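Long-range contacts in phage terminase large subunit (PDB 7KS4), which probably acts as the ATP-driven motor that moves viral DNA into empty capsids and as the endonuclease that cuts it, the present chain being the N-terminal ATPase domain: residues A[194-199]-A[211-216]; A[33-38]-A[218-223]; A[109-114]-A[127-132]; A[145-150]-A[172-177]. All blocks are in the same frame, centred on the assembly; numbering follows the deposited sequence.

Interaction 1. Residues A[194-199]-A[211-216]; sequences FFLMGW and GINQTH. With SO4 (sulfate ion), chain D.
N213 reaches from 211-216 to the end of helix 190-197, where its amide nitrogen meets one carbonyl of the last turn and one just beyond. The bond from ND2 of N213 to O of W199 is 3.0 Å long and nearly straight at 175°, lying in the amide plane and on a carbonyl lone pair. The second, from N213 ND2 to L196 O at 2.9 Å, is strongly bent and weak. The same nitrogen also bonds to O of Q214, from above that carbonyl plane. CG of N213 sits between its own backbone N and carbonyl carbon (chi1 62°), and its CB packs against CG of L196 at 3.5 Å.

At the other end, H216 N donates to M197 O over 2.8 Å, while CA of T215 makes a CH...O contact with the same oxygen. CG of M197 stands over the centre of the H216 ring, 4.0 Å from its centroid, a CH-pi contact; SD lies obliquely over it.

The return loop runs across the C-terminal end of a helix on the surface of the P-loop ATPase domain. T215 CG2 lies 3.3 Å from W199 O, and T215 OG1 donates to O1 of a sulfate ion, probably from the crystallisation liquor, which R200 also binds. Farther out, one face of the W199 indole is met by CZ of F195, and W199 NE1 bonds to the carbonyl of G202.

Interaction 2. Residues A[33-38]-A[218-223]; sequences STAKRR and DFESFH
R37 and F219 pair in parallel, as do R38 and E220, at the start of strands 37-42 and 219-224. Two backbone hydrogen bonds carry the ladder: R37 N donates to D218 O over 3.0 Å, and E220 N to R37 O over 2.9 Å. CA of F219 and CA of R38 add CH...O contacts to the oxygens of R37 and E220.

Among side-chain polar contacts, OG of S33 donates to OE1 of E220 in a very short bond of 2.5 Å. E220 CG lies anti to its backbone N (chi1 -179°), the chain extended beyond. S33 OG also accepts from A35 N, which makes an ST turn after helix 25-32, and a water links T34 N to the same E220 oxygen.

Apolar packing lies on both faces of the strand pair. CB of R37 stands over the centre of the F219 ring, 3.6 Å from its centroid, a CH-pi contact. On the face of R38 and E220, the F222 ring is met at its edge, S33 CB coming 3.6 Å from CZ and R38 CB 4.0 Å from CE2.

Strand 219-224 is outermost on this side of the sheet; strand 37-42, which runs toward the nucleotide-binding loop, lies between it and strand 178-183. R38 bonds to I30 O and forms a salt bridge with E55 of helix 48-62, and R37 packs on W164 and L172 of helix 161-175.

Interaction 3. Residues A[109-114]-A[127-132]; sequences RLLVHH and VATSEF
V127 and A128 share H114 as their partner, a classic beta bulge: V127 N donates to H114 O over 2.7 Å and A128 N to the same oxygen over 3.2 Å, while A128 O accepts from H114 N. T129 lies beside H113 in a non-hydrogen-bonded pair, the two side chains pointing the same way. T129 OG1 and H113 ND1 are hydrogen-bonded at 2.8 Å, the oxygen in the plane of the imidazole, and H113 NE2 is held in turn by Q102. S130 exchanges two backbone bonds with V112, and its buried hydroxyl is bonded to L60 and G65.

E131, its CG anti to the backbone N (chi1 -179°), passes alongside L111, CG lying 3.6 Å from CD2. Its OE2 forms a salt bridge with R109 NE at 2.8 Å, in the guanidinium plane but above the carboxylate plane; R133 shares that oxygen. F132 closes the antiparallel ladder by bonding both ways with L110.

This hairpin lies toward one edge of the sheet: strand 99-104 flanks 109-115, and strand 67-72 flanks 126-136. On the face of L110, V112 and F132, helices 48-62 and 75-92 pack through L60 and V85.

Interaction 4. Residues A[145-150]-A[172-177]; sequences GATLDF and LSVRDG
CG of D149 lies anti to its carbonyl carbon (chi1 -56°), CG of R175 is swung to chi1 -97°, and a bend at chi3 turns the rest of the arginine; the carboxylate comes to lie over the guanidinium. The pair joins the residues leading into strand 150-153, where the predicted Walker B motif starts with F150, to the end of helix 161-175, which closes in a Schellman motif at D176.

OD2 of D149 lies over one face of the R175 group, 3.2 Å from NH1 and toward the rim. The planes are 59° apart and no N-H points at the oxygen, which leaves a salt bridge of charge alone. D149 OD2 is instead hydrogen-bonded to the backbone N of Q67 in strand 67-72. At the edge of the guanidinium, NH1 of R175 gives T147 O a weak, bent bond of 2.9 Å; the side chain of Q67 also donates to that carbonyl.

CD2 of L172 packs against CB of L148 at 4.1 Å and lies 3.7 Å from L148 O. L148 also touches W69 and T171, and L172 touches W164.

G177, whose N bonds back to L172 O in the Schellman turn, passes close to segment 145-150, its CA 3.1 Å from D149 O. A single water donates to both D149 OD1, at 2.7 Å, and R175 O, at 2.8 Å.

Overall arrangement
From the N terminus, segment 33-38 opens the longest loop, which interaction 2 closes only at 218-223 by pairing strands 37-42 and 219-224 at one side of the sheet. The other three contacts nest within it, one after another, and none cross. Interaction 3 closes the hairpin toward the far edge, interaction 4 ties the approach to strand 150-153 to the end of helix 161-175, and interaction 1 folds the loop after helix 190-197 back on that helix. Interactions 1 and 2 touch through S221, interactions 2 and 4 through K36 with D176 and R37 with G177, and interactions 3 and 4 through F132 and F150. Interactions 1 and 3 lie about 36 Å apart, centre to centre.

Interaction 1. Residues A[194-199]-A[211-216]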
loop_
_atom_site.group_PDB
_atom_site.type_symbol
_atom_site.label_atom_id
_atom_site.label_comp_id
_atom_site.label_asym_id
_atom_site.label_seq_id
_atom_site.Cartn_x
_atom_site.Cartn_y
_atom_site.Cartn_z
ATOM N N PHE A 194 2.959 -9.034 12.290
ATOM C CA PHE A 194 1.847 -8.143 11.971
ATOM C C PHE A 194 0.806 -8.856 11.131
ATOM O O PHE A 194 -0.401 -8.652 11.319
ATOM C CB PHE A 194 2.358 -6.899 11.249
ATOM C CG PHE A 194 2.743 -5.782 12.173
ATOM C CD1 PHE A 194 3.450 -6.044 13.336
ATOM C CD2 PHE A 194 2.407 -4.473 11.881
ATOM C CE1 PHE A 194 3.808 -5.023 14.193
ATOM C CE2 PHE A 194 2.763 -3.443 12.737
ATOM C CZ PHE A 194 3.467 -3.719 13.893
ATOM N N PHE A 195 1.252 -9.692 10.194
ATOM C CA PHE A 195 0.312 -10.485 9.411
ATOM C C PHE A 195 -0.579 -11.317 10.324
ATOM O O PHE A 195 -1.808 -11.324 10.183
ATOM C CB PHE A 195 1.065 -11.387 8.438
ATOM C CG PHE A 195 0.168 -12.299 7.665
ATOM C CD1 PHE A 195 -0.410 -11.881 6.482
ATOM C CD2 PHE A 195 -0.133 -13.561 8.141
ATOM C CE1 PHE A 195 -1.250 -12.719 5.773
ATOM C CE2 PHE A 195 -0.973 -14.397 7.439
ATOM C CZ PHE A 195 -1.534 -13.970 6.255
ATOM N N LEU A 196 0.027 -12.021 11.276
ATOM C CA LEU A 196 -0.745 -12.915 12.131
ATOM C C LEU A 196 -1.747 -12.148 12.986
ATOM O O LEU A 196 -2.820 -12.672 13.302
ATOM C CB LEU A 196 0.207 -13.723 13.010
ATOM C CG LEU A 196 -0.167 -15.169 13.310
ATOM C CD1 LEU A 196 -0.290 -15.984 12.037
ATOM C CD2 LEU A 196 0.867 -15.796 14.247
ATOM N N MET A 197 -1.418 -10.912 13.368
ATOM C CA MET A 197 -2.334 -10.113 14.180
ATOM C C MET A 197 -3.670 -9.907 13.485
ATOM O O MET A 197 -4.684 -9.668 14.154
ATOM C CB MET A 197 -1.707 -8.757 14.503
ATOM C CG MET A 197 -0.575 -8.838 15.507
ATOM S SD MET A 197 0.306 -7.289 15.670
ATOM C CE MET A 197 1.733 -7.866 16.593
ATOM N N GLY A 198 -3.690 -9.966 12.157
ATOM C CA GLY A 198 -4.918 -9.757 11.416
ATOM C C GLY A 198 -5.406 -10.970 10.653
ATOM O O GLY A 198 -6.332 -10.850 9.845
ATOM N N TRP A 199 -4.826 -12.146 10.889
ATOM C CA TRP A 199 -5.133 -13.309 10.060
ATOM C C TRP A 199 -6.305 -14.074 10.667
ATOM O O TRP A 199 -6.180 -14.670 11.740
ATOM C CB TRP A 199 -3.925 -14.223 9.893
ATOM C CG TRP A 199 -4.296 -15.435 9.093
ATOM C CD1 TRP A 199 -4.350 -16.728 9.533
ATOM C CD2 TRP A 199 -4.717 -15.460 7.721
ATOM N NE1 TRP A 199 -4.761 -17.557 8.517
ATOM C CE2 TRP A 199 -4.994 -16.804 7.394
ATOM C CE3 TRP A 199 -4.874 -14.479 6.737
ATOM C CZ2 TRP A 199 -5.414 -17.191 6.124
ATOM C CZ3 TRP A 199 -5.301 -14.866 5.472
ATOM C CH2 TRP A 199 -5.566 -16.210 5.180
ATOM N N GLY A 211 -4.576 -20.581 12.310
ATOM C CA GLY A 211 -5.604 -21.412 12.915
ATOM C C GLY A 211 -5.658 -21.353 14.426
ATOM O O GLY A 211 -6.739 -21.462 15.011
ATOM N N ILE A 212 -4.508 -21.182 15.077
ATOM C CA ILE A 212 -4.442 -21.091 16.529
ATOM C C ILE A 212 -4.009 -19.705 16.988
ATOM O O ILE A 212 -3.806 -19.490 18.188
ATOM C CB ILE A 212 -3.517 -22.169 17.119
ATOM C CG1 ILE A 212 -2.104 -22.063 16.531
ATOM C CG2 ILE A 212 -4.110 -23.551 16.884
ATOM C CD1 ILE A 212 -1.060 -22.855 17.302
ATOM N N ASN A 213 -3.875 -18.755 16.067
ATOM C CA ASN A 213 -3.330 -17.446 16.396
ATOM C C ASN A 213 -4.401 -16.520 16.952
ATOM O O ASN A 213 -5.578 -16.615 16.603
ATOM C CB ASN A 213 -2.714 -16.796 15.157
ATOM C CG ASN A 213 -3.737 -16.551 14.058
ATOM O OD1 ASN A 213 -4.227 -17.492 13.437
ATOM N ND2 ASN A 213 -4.056 -15.280 13.810
ATOM N N GLN A 214 -3.978 -15.618 17.833
ATOM C CA GLN A 214 -4.841 -14.530 18.262
ATOM C C GLN A 214 -4.829 -13.419 17.214
ATOM O O GLN A 214 -3.975 -13.379 16.325
ATOM C CB GLN A 214 -4.394 -13.985 19.621
ATOM C CG GLN A 214 -4.805 -14.856 20.803
ATOM C CD GLN A 214 -3.670 -15.091 21.777
ATOM O OE1 GLN A 214 -2.631 -15.647 21.418
ATOM N NE2 GLN A 214 -3.862 -14.667 23.022
ATOM N N THR A 215 -5.800 -12.516 17.321
ATOM C CA THR A 215 -5.891 -11.379 16.415
ATOM C C THR A 215 -6.190 -10.118 17.212
ATOM O O THR A 215 -6.732 -10.167 18.319
ATOM C CB THR A 215 -6.961 -11.576 15.327
ATOM O OG1 THR A 215 -8.233 -11.856 15.928
ATOM C CG2 THR A 215 -6.575 -12.712 14.400
ATOM N N HIS A 216 -5.801 -8.979 16.633
ATOM C CA HIS A 216 -6.089 -7.664 17.175
ATOM C C HIS A 216 -7.200 -7.014 16.358
ATOM O O HIS A 216 -7.177 -7.101 15.127
ATOM C CB HIS A 216 -4.851 -6.762 17.144
ATOM C CG HIS A 216 -3.705 -7.278 17.960
ATOM N ND1 HIS A 216 -2.572 -6.534 18.210
ATOM C CD2 HIS A 216 -3.524 -8.464 18.590
ATOM C CE1 HIS A 216 -1.739 -7.241 18.955
ATOM N NE2 HIS A 216 -2.292 -8.416 19.198
HETATM S S SO4 D . -10.986 -9.794 16.672
HETATM O O1 SO4 D . -9.567 -9.502 16.495
HETATM O O2 SO4 D . -11.781 -8.638 16.266
HETATM O O3 SO4 D . -11.362 -10.947 15.857
HETATM O O4 SO4 D . -11.237 -10.091 18.080
#

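Interaction 2. Residues A[33-38]-A[218-223]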
loop_
_atom_site.group_PDB
_atom_site.type_symbol
_atom_site.label_atom_id
_atom_site.label_comp_id
_atom_site.label_asym_id
_atom_site.label_seq_id
_atom_site.Cartn_x
_atom_site.Cartn_y
_atom_site.Cartn_z
ATOM N N SER A 33 -11.847 -3.424 3.320
ATOM C CA SER A 33 -11.453 -3.470 4.720
ATOM C C SER A 33 -11.356 -2.066 5.300
ATOM O O SER A 33 -10.728 -1.184 4.711
ATOM C CB SER A 33 -10.109 -4.179 4.869
ATOM O OG SER A 33 -9.636 -4.066 6.199
ATOM N N THR A 34 -11.956 -1.872 6.472
ATOM C CA THR A 34 -11.854 -0.624 7.214
ATOM C C THR A 34 -10.797 -0.674 8.316
ATOM O O THR A 34 -10.708 0.263 9.118
ATOM C CB THR A 34 -13.213 -0.269 7.820
ATOM O OG1 THR A 34 -13.643 -1.336 8.677
ATOM C CG2 THR A 34 -14.243 -0.046 6.716
ATOM N N ALA A 35 -9.994 -1.734 8.370
ATOM C CA ALA A 35 -9.002 -1.873 9.428
ATOM C C ALA A 35 -7.925 -0.799 9.303
ATOM O O ALA A 35 -7.468 -0.472 8.204
ATOM C CB ALA A 35 -8.363 -3.261 9.377
ATOM N N LYS A 36 -7.514 -0.251 10.447
ATOM C CA LYS A 36 -6.460 0.754 10.443
ATOM C C LYS A 36 -5.091 0.156 10.156
ATOM O O LYS A 36 -4.178 0.898 9.784
ATOM C CB LYS A 36 -6.445 1.500 11.779
ATOM C CG LYS A 36 -7.743 2.234 12.056
ATOM C CD LYS A 36 -7.527 3.728 12.224
ATOM C CE LYS A 36 -8.851 4.484 12.243
ATOM N NZ LYS A 36 -9.797 3.954 13.266
ATOM N N ARG A 37 -4.935 -1.161 10.304
ATOM C CA ARG A 37 -3.703 -1.868 9.964
ATOM C C ARG A 37 -4.098 -3.008 9.032
ATOM O O ARG A 37 -4.599 -4.042 9.485
ATOM C CB ARG A 37 -2.987 -2.398 11.201
ATOM C CG ARG A 37 -2.681 -1.332 12.247
ATOM C CD ARG A 37 -1.546 -0.408 11.817
ATOM N NE ARG A 37 -1.299 0.605 12.843
ATOM C CZ ARG A 37 -1.790 1.844 12.829
ATOM N NH1 ARG A 37 -2.565 2.255 11.835
ATOM N NH2 ARG A 37 -1.505 2.680 13.827
ATOM N N ARG A 38 -3.878 -2.806 7.742
ATOM C CA ARG A 38 -4.108 -3.829 6.732
ATOM C C ARG A 38 -2.762 -4.393 6.306
ATOM O O ARG A 38 -1.875 -3.639 5.883
ATOM C CB ARG A 38 -4.855 -3.241 5.538
ATOM C CG ARG A 38 -6.306 -2.893 5.835
ATOM C CD ARG A 38 -6.959 -2.172 4.658
ATOM N NE ARG A 38 -6.461 -0.809 4.484
ATOM C CZ ARG A 38 -6.801 -0.008 3.474
ATOM N NH1 ARG A 38 -7.628 -0.434 2.522
ATOM N NH2 ARG A 38 -6.304 1.218 3.404
ATOM N N ASP A 218 -7.899 -4.068 15.320
ATOM C CA ASP A 218 -7.564 -3.061 14.320
ATOM C C ASP A 218 -6.753 -3.624 13.160
ATOM O O ASP A 218 -6.364 -2.859 12.271
ATOM C CB ASP A 218 -6.805 -1.894 14.965
ATOM C CG ASP A 218 -5.716 -2.350 15.928
ATOM O OD1 ASP A 218 -5.803 -3.489 16.443
ATOM O OD2 ASP A 218 -4.780 -1.554 16.182
ATOM N N PHE A 219 -6.515 -4.933 13.140
ATOM C CA PHE A 219 -5.711 -5.573 12.111
ATOM C C PHE A 219 -6.582 -6.447 11.218
ATOM O O PHE A 219 -7.455 -7.176 11.702
ATOM C CB PHE A 219 -4.610 -6.433 12.733
ATOM C CG PHE A 219 -3.393 -5.661 13.161
ATOM C CD1 PHE A 219 -3.422 -4.855 14.289
ATOM C CD2 PHE A 219 -2.208 -5.773 12.457
ATOM C CE1 PHE A 219 -2.291 -4.152 14.684
ATOM C CE2 PHE A 219 -1.079 -5.074 12.849
ATOM C CZ PHE A 219 -1.121 -4.267 13.959
ATOM N N GLU A 220 -6.323 -6.393 9.916
ATOM C CA GLU A 220 -6.923 -7.337 8.981
ATOM C C GLU A 220 -5.866 -7.735 7.967
ATOM O O GLU A 220 -5.200 -6.870 7.395
ATOM C CB GLU A 220 -8.146 -6.749 8.270
ATOM C CG GLU A 220 -8.795 -7.726 7.301
ATOM C CD GLU A 220 -10.149 -7.249 6.824
ATOM O OE1 GLU A 220 -10.561 -6.141 7.229
ATOM O OE2 GLU A 220 -10.799 -7.980 6.049
ATOM N N SER A 221 -5.712 -9.039 7.748
ATOM C CA SER A 221 -4.649 -9.558 6.905
ATOM C C SER A 221 -5.202 -10.298 5.695
ATOM O O SER A 221 -6.264 -10.927 5.758
ATOM C CB SER A 221 -3.738 -10.489 7.688
ATOM O OG SER A 221 -3.076 -9.775 8.710
ATOM N N PHE A 222 -4.445 -10.231 4.601
ATOM C CA PHE A 222 -4.819 -10.813 3.321
ATOM C C PHE A 222 -3.654 -11.643 2.809
ATOM O O PHE A 222 -2.491 -11.251 2.964
ATOM C CB PHE A 222 -5.177 -9.711 2.324
ATOM C CG PHE A 222 -6.088 -8.669 2.900
ATOM C CD1 PHE A 222 -7.453 -8.732 2.680
ATOM C CD2 PHE A 222 -5.584 -7.644 3.690
ATOM C CE1 PHE A 222 -8.294 -7.787 3.221
ATOM C CE2 PHE A 222 -6.423 -6.701 4.226
ATOM C CZ PHE A 222 -7.782 -6.776 3.988
ATOM N N HIS A 223 -3.974 -12.793 2.210
ATOM C CA HIS A 223 -2.970 -13.741 1.749
ATOM C C HIS A 223 -3.359 -14.271 0.376
ATOM O O HIS A 223 -4.521 -14.615 0.147
ATOM C CB HIS A 223 -2.813 -14.909 2.724
ATOM C CG HIS A 223 -1.662 -15.800 2.395
ATOM N ND1 HIS A 223 -1.819 -17.122 2.043
ATOM C CD2 HIS A 223 -0.333 -15.548 2.333
ATOM C CE1 HIS A 223 -0.634 -17.651 1.794
ATOM N NE2 HIS A 223 0.283 -16.715 1.962
HETATM O O HOH W 1 -13.003 -4.107 7.676
#

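Interaction 3. Residues A[109-114]-A[127-132]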
loop_
_atom_site.group_PDB
_atom_site.type_symbol
_atom_site.label_atom_id
_atom_site.label_comp_id
_atom_site.label_asym_id
_atom_site.label_seq_id
_atom_site.Cartn_x
_atom_site.Cartn_y
_atom_site.Cartn_z
ATOM N N ARG A 109 7.527 14.221 -4.435
ATOM C CA ARG A 109 6.548 15.001 -3.691
ATOM C C ARG A 109 5.399 15.366 -4.620
ATOM O O ARG A 109 5.611 16.000 -5.661
ATOM C CB ARG A 109 7.181 16.260 -3.096
ATOM C CG ARG A 109 6.376 16.869 -1.960
ATOM C CD ARG A 109 6.924 18.223 -1.555
ATOM N NE ARG A 109 6.184 18.799 -0.438
ATOM C CZ ARG A 109 6.164 20.093 -0.135
ATOM N NH1 ARG A 109 6.841 20.968 -0.870
ATOM N NH2 ARG A 109 5.457 20.517 0.905
ATOM N N LEU A 110 4.192 14.962 -4.244
ATOM C CA LEU A 110 2.990 15.219 -5.018
ATOM C C LEU A 110 2.018 16.009 -4.155
ATOM O O LEU A 110 1.730 15.617 -3.019
ATOM C CB LEU A 110 2.365 13.902 -5.486
ATOM C CG LEU A 110 1.068 13.979 -6.290
ATOM C CD1 LEU A 110 1.272 14.664 -7.628
ATOM C CD2 LEU A 110 0.495 12.575 -6.471
ATOM N N LEU A 111 1.516 17.117 -4.693
ATOM C CA LEU A 111 0.595 17.999 -3.990
ATOM C C LEU A 111 -0.705 18.114 -4.774
ATOM O O LEU A 111 -0.686 18.322 -5.991
ATOM C CB LEU A 111 1.206 19.394 -3.803
ATOM C CG LEU A 111 2.526 19.447 -3.034
ATOM C CD1 LEU A 111 3.041 20.872 -2.993
ATOM C CD2 LEU A 111 2.356 18.905 -1.633
ATOM N N VAL A 112 -1.830 17.994 -4.079
ATOM C CA VAL A 112 -3.139 18.243 -4.670
ATOM C C VAL A 112 -3.730 19.442 -3.940
ATOM O O VAL A 112 -4.197 19.326 -2.801
ATOM C CB VAL A 112 -4.063 17.022 -4.585
ATOM C CG1 VAL A 112 -5.382 17.325 -5.261
ATOM C CG2 VAL A 112 -3.402 15.804 -5.219
ATOM N N HIS A 113 -3.713 20.602 -4.589
ATOM C CA HIS A 113 -4.262 21.811 -3.995
ATOM C C HIS A 113 -5.770 21.849 -4.212
ATOM O O HIS A 113 -6.245 21.645 -5.332
ATOM C CB HIS A 113 -3.610 23.051 -4.610
ATOM C CG HIS A 113 -2.120 23.090 -4.458
ATOM N ND1 HIS A 113 -1.500 23.216 -3.234
ATOM C CD2 HIS A 113 -1.128 23.033 -5.379
ATOM C CE1 HIS A 113 -0.190 23.225 -3.406
ATOM N NE2 HIS A 113 0.062 23.118 -4.698
ATOM N N HIS A 114 -6.515 22.124 -3.143
ATOM C CA HIS A 114 -7.970 22.215 -3.182
ATOM C C HIS A 114 -8.385 23.668 -3.004
ATOM O O HIS A 114 -7.911 24.342 -2.083
ATOM C CB HIS A 114 -8.602 21.356 -2.088
ATOM C CG HIS A 114 -8.431 19.889 -2.308
ATOM N ND1 HIS A 114 -9.387 19.119 -2.930
ATOM C CD2 HIS A 114 -7.410 19.055 -2.004
ATOM C CE1 HIS A 114 -8.967 17.868 -2.992
ATOM N NE2 HIS A 114 -7.768 17.802 -2.442
ATOM N N VAL A 127 -7.774 26.322 -0.308
ATOM C CA VAL A 127 -8.351 26.022 0.992
ATOM C C VAL A 127 -7.586 24.919 1.708
ATOM O O VAL A 127 -7.489 24.942 2.940
ATOM C CB VAL A 127 -9.840 25.639 0.858
ATOM C CG1 VAL A 127 -10.430 25.280 2.219
ATOM C CG2 VAL A 127 -10.618 26.766 0.233
ATOM N N ALA A 128 -7.048 23.957 0.975
ATOM C CA ALA A 128 -6.361 22.831 1.584
ATOM C C ALA A 128 -5.428 22.234 0.547
ATOM O O ALA A 128 -5.627 22.400 -0.658
ATOM C CB ALA A 128 -7.354 21.788 2.095
ATOM N N THR A 129 -4.396 21.553 1.032
ATOM C CA THR A 129 -3.432 20.877 0.169
ATOM C C THR A 129 -3.192 19.476 0.722
ATOM O O THR A 129 -2.715 19.320 1.850
ATOM C CB THR A 129 -2.126 21.668 0.079
ATOM O OG1 THR A 129 -2.374 22.921 -0.569
ATOM C CG2 THR A 129 -1.076 20.901 -0.722
ATOM N N SER A 130 -3.557 18.470 -0.064
ATOM C CA SER A 130 -3.181 17.093 0.212
ATOM C C SER A 130 -1.771 16.841 -0.305
ATOM O O SER A 130 -1.350 17.416 -1.311
ATOM C CB SER A 130 -4.164 16.132 -0.451
ATOM O OG SER A 130 -5.492 16.483 -0.135
ATOM N N GLU A 131 -1.034 15.976 0.397
ATOM C CA GLU A 131 0.371 15.744 0.093
ATOM C C GLU A 131 0.690 14.257 0.157
ATOM O O GLU A 131 0.280 13.567 1.095
ATOM C CB GLU A 131 1.279 16.500 1.068
ATOM C CG GLU A 131 2.749 16.322 0.778
ATOM C CD GLU A 131 3.619 17.261 1.590
ATOM O OE1 GLU A 131 3.071 18.042 2.395
ATOM O OE2 GLU A 131 4.851 17.214 1.420
ATOM N N PHE A 132 1.439 13.777 -0.835
ATOM C CA PHE A 132 1.861 12.384 -0.899
ATOM C C PHE A 132 3.328 12.343 -1.289
ATOM O O PHE A 132 3.721 12.955 -2.287
ATOM C CB PHE A 132 1.016 11.602 -1.909
ATOM C CG PHE A 132 1.320 10.129 -1.964
ATOM C CD1 PHE A 132 1.027 9.306 -0.887
ATOM C CD2 PHE A 132 1.858 9.560 -3.109
ATOM C CE1 PHE A 132 1.290 7.943 -0.937
ATOM C CE2 PHE A 132 2.121 8.198 -3.169
ATOM C CZ PHE A 132 1.833 7.389 -2.085
#

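Interaction 4. Residues A[145-150]-A[172-177]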
loop_
_atom_site.group_PDB
_atom_site.type_symbol
_atom_site.label_atom_id
_atom_site.label_comp_id
_atom_site.label_asym_id
_atom_site.label_seq_id
_atom_site.Cartn_x
_atom_site.Cartn_y
_atom_site.Cartn_z
ATOM N N GLY A 145 9.678 14.247 10.476
ATOM C CA GLY A 145 8.249 14.494 10.421
ATOM C C GLY A 145 7.585 13.132 10.454
ATOM O O GLY A 145 8.263 12.157 10.777
ATOM N N ALA A 146 6.293 13.019 10.147
ATOM C CA ALA A 146 5.385 14.129 9.889
ATOM C C ALA A 146 3.985 13.597 10.184
ATOM O O ALA A 146 3.782 12.386 10.182
ATOM C CB ALA A 146 5.495 14.620 8.454
ATOM N N THR A 147 3.020 14.477 10.434
ATOM C CA THR A 147 1.679 14.042 10.826
ATOM C C THR A 147 0.993 13.401 9.630
ATOM O O THR A 147 0.447 14.095 8.766
ATOM C CB THR A 147 0.855 15.211 11.353
ATOM O OG1 THR A 147 1.005 16.340 10.484
ATOM C CG2 THR A 147 1.284 15.576 12.767
ATOM N N LEU A 148 0.991 12.070 9.601
ATOM C CA LEU A 148 0.455 11.296 8.490
ATOM C C LEU A 148 -0.962 10.826 8.779
ATOM O O LEU A 148 -1.261 10.339 9.872
ATOM C CB LEU A 148 1.333 10.076 8.206
ATOM C CG LEU A 148 2.725 10.348 7.645
ATOM C CD1 LEU A 148 3.449 9.043 7.434
ATOM C CD2 LEU A 148 2.665 11.130 6.342
ATOM N N ASP A 149 -1.825 10.962 7.782
ATOM C CA ASP A 149 -3.130 10.330 7.825
ATOM C C ASP A 149 -3.107 8.915 7.271
ATOM O O ASP A 149 -3.997 8.119 7.595
ATOM C CB ASP A 149 -4.134 11.173 7.048
ATOM C CG ASP A 149 -4.195 12.581 7.562
ATOM O OD1 ASP A 149 -4.756 12.760 8.661
ATOM O OD2 ASP A 149 -3.644 13.490 6.902
ATOM N N PHE A 150 -2.123 8.585 6.440
ATOM C CA PHE A 150 -2.034 7.235 5.906
ATOM C C PHE A 150 -0.603 6.971 5.471
ATOM O O PHE A 150 0.157 7.894 5.168
ATOM C CB PHE A 150 -3.009 7.017 4.740
ATOM C CG PHE A 150 -2.701 7.837 3.508
ATOM C CD1 PHE A 150 -2.047 7.262 2.422
ATOM C CD2 PHE A 150 -3.089 9.166 3.421
ATOM C CE1 PHE A 150 -1.770 8.000 1.275
ATOM C CE2 PHE A 150 -2.821 9.914 2.262
ATOM C CZ PHE A 150 -2.159 9.325 1.193
ATOM N N LEU A 172 1.575 8.226 12.840
ATOM C CA LEU A 172 0.249 7.731 12.482
ATOM C C LEU A 172 -0.709 7.801 13.660
ATOM O O LEU A 172 -1.835 8.286 13.529
ATOM C CB LEU A 172 0.337 6.289 12.000
ATOM C CG LEU A 172 0.460 5.939 10.530
ATOM C CD1 LEU A 172 0.226 4.440 10.456
ATOM C CD2 LEU A 172 -0.511 6.696 9.636
ATOM N N SER A 173 -0.294 7.278 14.815
ATOM C CA SER A 173 -1.193 7.209 15.961
ATOM C C SER A 173 -1.727 8.585 16.343
ATOM O O SER A 173 -2.809 8.686 16.932
ATOM C CB SER A 173 -0.472 6.572 17.144
ATOM O OG SER A 173 0.125 5.349 16.754
ATOM N N VAL A 174 -0.991 9.646 16.009
ATOM C CA VAL A 174 -1.432 11.005 16.318
ATOM C C VAL A 174 -2.801 11.275 15.707
ATOM O O VAL A 174 -3.780 11.535 16.416
ATOM C CB VAL A 174 -0.397 12.027 15.821
ATOM C CG1 VAL A 174 -0.911 13.453 15.981
ATOM C CG2 VAL A 174 0.890 11.847 16.566
ATOM N N ARG A 175 -2.875 11.261 14.377
ATOM C CA ARG A 175 -4.120 11.502 13.667
ATOM C C ARG A 175 -4.944 10.239 13.486
ATOM O O ARG A 175 -5.880 10.236 12.683
ATOM C CB ARG A 175 -3.834 12.131 12.301
ATOM C CG ARG A 175 -3.958 13.644 12.287
ATOM C CD ARG A 175 -3.079 14.259 11.218
ATOM N NE ARG A 175 -3.795 15.249 10.423
ATOM C CZ ARG A 175 -3.318 15.804 9.312
ATOM N NH1 ARG A 175 -2.120 15.462 8.855
ATOM N NH2 ARG A 175 -4.040 16.699 8.654
ATOM N N ASP A 176 -4.625 9.177 14.221
ATOM C CA ASP A 176 -5.297 7.894 14.063
ATOM C C ASP A 176 -5.321 7.492 12.591
ATOM O O ASP A 176 -6.352 7.102 12.036
ATOM C CB ASP A 176 -6.708 7.942 14.647
ATOM C CG ASP A 176 -7.276 6.562 14.905
ATOM O OD1 ASP A 176 -8.496 6.374 14.710
ATOM O OD2 ASP A 176 -6.501 5.667 15.307
ATOM N N GLY A 177 -4.162 7.621 11.949
ATOM C CA GLY A 177 -4.046 7.282 10.545
ATOM C C GLY A 177 -3.938 5.788 10.319
ATOM O O GLY A 177 -3.701 5.001 11.241
HETATM O O HOH W 2 -6.213 10.836 9.976
#